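Local coordinates for sialidase B (Streptococcus pneumoniae serotype 4, PDB 4XJW), which cleaves terminal sialic acid residues from oligosaccharides, glycoproteins and glycolipids as a family 33 glycosidase, acting as an intramolecular trans-sialidase, at residues A40-F50 with Y161-L172. The protein carries 1 engineered substitution. Numbering follows the deposited sequence.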
loop_
_atom_site.group_PDB
_atom_site.type_symbol
_atom_site.label_atom_id
_atom_site.label_comp_id
_atom_site.label_asym_id
_atom_site.label_seq_id
_atom_site.Cartn_x
_atom_site.Cartn_y
_atom_site.Cartn_z
ATOM N N ALA A 40 6.989 0.199 23.663
ATOM C CA ALA A 40 6.067 1.243 24.084
ATOM C C ALA A 40 4.676 0.877 23.610
ATOM O O ALA A 40 4.279 1.226 22.497
ATOM C CB ALA A 40 6.482 2.603 23.511
ATOM N N ASP A 41 3.936 0.173 24.455
ATOM C CA ASP A 41 2.599 -0.264 24.086
ATOM C C ASP A 41 1.516 0.626 24.687
ATOM O O ASP A 41 0.336 0.487 24.360
ATOM C CB ASP A 41 2.375 -1.736 24.445
ATOM C CG ASP A 41 2.531 -2.014 25.928
ATOM O OD1 ASP A 41 3.175 -1.207 26.627
ATOM O OD2 ASP A 41 2.020 -3.059 26.385
ATOM N N LYS A 42 1.925 1.542 25.564
ATOM C CA LYS A 42 1.030 2.571 26.089
ATOM C C LYS A 42 1.734 3.927 26.131
ATOM O O LYS A 42 1.839 4.550 27.195
ATOM C CB LYS A 42 0.536 2.205 27.490
ATOM C CG LYS A 42 -0.024 0.798 27.610
ATOM C CD LYS A 42 -0.880 0.645 28.857
ATOM C CE LYS A 42 -1.155 -0.816 29.177
ATOM N NZ LYS A 42 -1.547 -0.991 30.608
ATOM N N PRO A 43 2.212 4.407 24.967
ATOM C CA PRO A 43 3.001 5.647 24.964
ATOM C C PRO A 43 2.169 6.886 25.278
ATOM O O PRO A 43 0.972 6.915 25.007
ATOM C CB PRO A 43 3.476 5.742 23.517
ATOM C CG PRO A 43 2.389 5.040 22.729
ATOM C CD PRO A 43 2.018 3.875 23.602
ATOM N N ASN A 44 2.816 7.904 25.833
ATOM C CA ASN A 44 2.191 9.218 25.961
ATOM C C ASN A 44 2.108 9.851 24.570
ATOM O O ASN A 44 2.723 9.338 23.630
ATOM C CB ASN A 44 2.998 10.100 26.922
ATOM C CG ASN A 44 3.064 9.528 28.332
ATOM O OD1 ASN A 44 2.073 9.027 28.857
ATOM N ND2 ASN A 44 4.245 9.587 28.943
ATOM N N SER A 45 1.357 10.943 24.415
ATOM C CA SER A 45 1.143 11.517 23.082
ATOM C C SER A 45 2.451 11.933 22.391
ATOM O O SER A 45 2.612 11.734 21.182
ATOM C CB SER A 45 0.148 12.683 23.127
ATOM O OG SER A 45 0.601 13.708 23.982
ATOM N N LEU A 46 3.378 12.485 23.171
ATOM C CA LEU A 46 4.715 12.851 22.701
ATOM C C LEU A 46 5.698 12.547 23.821
ATOM O O LEU A 46 5.529 13.032 24.942
ATOM C CB LEU A 46 4.796 14.337 22.337
ATOM C CG LEU A 46 6.212 14.859 22.053
ATOM C CD1 LEU A 46 6.804 14.219 20.806
ATOM C CD2 LEU A 46 6.253 16.368 21.924
ATOM N N GLN A 47 6.714 11.736 23.532
ATOM C CA GLN A 47 7.683 11.361 24.552
ATOM C C GLN A 47 9.082 11.166 23.990
ATOM O O GLN A 47 9.246 10.635 22.887
ATOM C CB GLN A 47 7.241 10.093 25.284
ATOM C CG GLN A 47 6.974 8.873 24.395
ATOM C CD GLN A 47 6.431 7.695 25.185
ATOM O OE1 GLN A 47 5.701 7.870 26.168
ATOM N NE2 GLN A 47 6.794 6.489 24.774
ATOM N N ALA A 48 10.081 11.621 24.749
ATOM C CA ALA A 48 11.480 11.422 24.386
ATOM C C ALA A 48 11.974 10.086 24.919
ATOM O O ALA A 48 11.735 9.744 26.084
ATOM C CB ALA A 48 12.350 12.570 24.924
ATOM N N LEU A 49 12.658 9.325 24.070
ATOM C CA LEU A 49 13.253 8.076 24.498
ATOM C C LEU A 49 14.669 8.320 25.023
ATOM O O LEU A 49 15.102 7.699 25.998
ATOM C CB LEU A 49 13.271 7.078 23.337
ATOM C CG LEU A 49 11.878 6.705 22.825
ATOM C CD1 LEU A 49 11.949 5.806 21.601
ATOM C CD2 LEU A 49 11.047 6.053 23.923
ATOM N N PHE A 50 15.376 9.244 24.380
ATOM C CA PHE A 50 16.770 9.533 24.690
ATOM C C PHE A 50 16.999 11.012 24.489
ATOM O O PHE A 50 16.522 11.588 23.508
ATOM C CB PHE A 50 17.691 8.716 23.768
ATOM C CG PHE A 50 19.148 9.089 23.857
ATOM C CD1 PHE A 50 19.963 8.539 24.838
ATOM C CD2 PHE A 50 19.704 9.979 22.946
ATOM C CE1 PHE A 50 21.309 8.877 24.914
ATOM C CE2 PHE A 50 21.049 10.319 23.013
ATOM C CZ PHE A 50 21.850 9.767 23.999
ATOM N N TYR A 161 8.899 15.953 27.998
ATOM C CA TYR A 161 8.604 14.812 27.127
ATOM C C TYR A 161 8.751 13.465 27.838
ATOM O O TYR A 161 9.332 12.519 27.293
ATOM C CB TYR A 161 9.488 14.862 25.874
ATOM C CG TYR A 161 9.544 16.230 25.243
ATOM C CD1 TYR A 161 8.377 16.905 24.909
ATOM C CD2 TYR A 161 10.762 16.857 24.995
ATOM C CE1 TYR A 161 8.411 18.156 24.338
ATOM C CE2 TYR A 161 10.808 18.119 24.427
ATOM C CZ TYR A 161 9.631 18.761 24.104
ATOM O OH TYR A 161 9.653 20.014 23.537
ATOM N N LEU A 162 8.220 13.386 29.055
ATOM C CA LEU A 162 8.262 12.162 29.852
ATOM C C LEU A 162 7.686 10.966 29.098
ATOM O O LEU A 162 6.648 11.070 28.446
ATOM C CB LEU A 162 7.519 12.354 31.176
ATOM C CG LEU A 162 8.282 13.065 32.287
ATOM C CD1 LEU A 162 7.341 13.352 33.448
ATOM C CD2 LEU A 162 9.460 12.215 32.750
ATOM N N ALA A 163 8.371 9.832 29.205
ATOM C CA ALA A 163 7.996 8.637 28.456
ATOM C C ALA A 163 7.444 7.488 29.294
ATOM O O ALA A 163 7.864 7.268 30.434
ATOM C CB ALA A 163 9.172 8.161 27.632
ATOM N N LYS A 164 6.507 6.750 28.696
ATOM C CA LYS A 164 6.033 5.488 29.241
ATOM C C LYS A 164 6.436 4.379 28.276
ATOM O O LYS A 164 6.041 4.407 27.114
ATOM C CB LYS A 164 4.513 5.513 29.377
ATOM C CG LYS A 164 3.914 4.234 29.942
ATOM C CD LYS A 164 4.429 3.944 31.345
ATOM C CE LYS A 164 3.640 2.819 31.997
ATOM N NZ LYS A 164 3.990 2.659 33.436
ATOM N N GLY A 165 7.207 3.407 28.755
ATOM C CA GLY A 165 7.709 2.339 27.915
ATOM C C GLY A 165 8.910 1.713 28.578
ATOM O O GLY A 165 9.089 1.860 29.785
ATOM N N SER A 166 9.735 1.016 27.807
ATOM C CA SER A 166 10.950 0.451 28.365
ATOM C C SER A 166 12.049 0.393 27.322
ATOM O O SER A 166 11.791 0.174 26.140
ATOM C CB SER A 166 10.703 -0.942 28.949
ATOM O OG SER A 166 10.354 -1.873 27.945
ATOM N N ILE A 167 13.278 0.609 27.765
ATOM C CA ILE A 167 14.428 0.458 26.895
ATOM C C ILE A 167 15.173 -0.803 27.315
ATOM O O ILE A 167 15.864 -0.815 28.334
ATOM C CB ILE A 167 15.342 1.683 26.961
ATOM C CG1 ILE A 167 14.591 2.927 26.498
ATOM C CG2 ILE A 167 16.604 1.474 26.127
ATOM C CD1 ILE A 167 15.394 4.184 26.622
ATOM N N ASP A 168 15.006 -1.872 26.548
ATOM C CA ASP A 168 15.613 -3.143 26.922
ATOM C C ASP A 168 17.125 -3.150 26.693
ATOM O O ASP A 168 17.868 -3.769 27.453
ATOM C CB ASP A 168 14.928 -4.311 26.214
ATOM C CG ASP A 168 13.718 -4.824 26.977
ATOM O OD1 ASP A 168 13.665 -4.618 28.209
ATOM O OD2 ASP A 168 12.827 -5.432 26.342
ATOM N N GLU A 169 17.571 -2.454 25.650
ATOM C CA GLU A 169 18.993 -2.314 25.340
ATOM C C GLU A 169 19.244 -0.951 24.699
ATOM O O GLU A 169 18.469 -0.506 23.850
ATOM C CB GLU A 169 19.452 -3.402 24.368
ATOM C CG GLU A 169 19.061 -4.825 24.751
ATOM C CD GLU A 169 19.582 -5.855 23.772
ATOM O OE1 GLU A 169 20.443 -5.497 22.941
ATOM O OE2 GLU A 169 19.131 -7.019 23.838
ATOM N N ILE A 170 20.327 -0.290 25.096
ATOM C CA ILE A 170 20.759 0.917 24.399
ATOM C C ILE A 170 22.283 0.976 24.301
ATOM O O ILE A 170 22.989 0.767 25.291
ATOM C CB ILE A 170 20.194 2.202 25.038
ATOM C CG1 ILE A 170 20.686 3.430 24.265
ATOM C CG2 ILE A 170 20.559 2.300 26.519
ATOM C CD1 ILE A 170 20.104 4.722 24.751
ATOM N N SER A 171 22.782 1.233 23.092
ATOM C CA SER A 171 24.219 1.296 22.839
ATOM C C SER A 171 24.560 2.584 22.095
ATOM O O SER A 171 23.784 3.043 21.260
ATOM C CB SER A 171 24.670 0.088 22.015
ATOM O OG SER A 171 24.270 -1.126 22.614
ATOM N N LEU A 172 25.723 3.158 22.394
ATOM C CA LEU A 172 26.192 4.371 21.725
ATOM C C LEU A 172 27.574 4.078 21.145
ATOM O O LEU A 172 28.417 3.478 21.814
ATOM C CB LEU A 172 26.276 5.524 22.732
ATOM C CG LEU A 172 26.420 7.019 22.407
ATOM C CD1 LEU A 172 27.507 7.332 21.379
ATOM C CD2 LEU A 172 25.085 7.629 21.998
HETATM O O HOH W 1 4.369 2.204 26.850
HETATM O O HOH W 2 5.124 13.308 27.680
#
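The side-chain amide of Gln47 grips the backbone of Lys164 at both ends, N-H and C=O. OE1 of Gln47 accepts the N-H of Lys164 at 2.9 Å, nearly straight at 169°, while NE2 of Gln47 donates to Lys164 O at 3.2 Å. A second donor, the backbone N of Asn44, reaches the same OE1 from the opposite face of the amide; three bonds thus hold the group and fix its rotation. With CG set between backbone N and carbonyl carbon (chi1 56°) and the chain extended beyond, Gln47 lies along 163-164, its CB 3.6 Å from Ala163 CB. One backbone bond follows, Ala48 N to Tyr161 O at 2.8 Å. Deeper, the packing is close: the methyl CD1 of Ile167 rests 3.6 Å from the carbonyl O of Leu49, and apolar Phe50 crosses Ile170 at about a right angle, Phe50 CD1 lying 3.8 Å from Ile170 CD1.

The outer side is looser and wetter. ND2 of Asn44 donates to Leu162 O and also hydrogen-bonds Asn14 OD1. One water bridges Leu46 O and Leu162 O; another links Lys42 N to Lys164 O. The side chains of Leu46 and Tyr161 run side by side in the same direction, Leu46 CD2 3.7 Å from Tyr161 CE1, and the aliphatic start of Lys164 passes Lys42 O before its amine leaves for Asn13.

Strand 46-53 and strand 166-173 belong to different antiparallel sheets, and Phe50 and Ile170 meet between them, as in the concanavalin-like beta sandwich of the N-terminal sialidase domain.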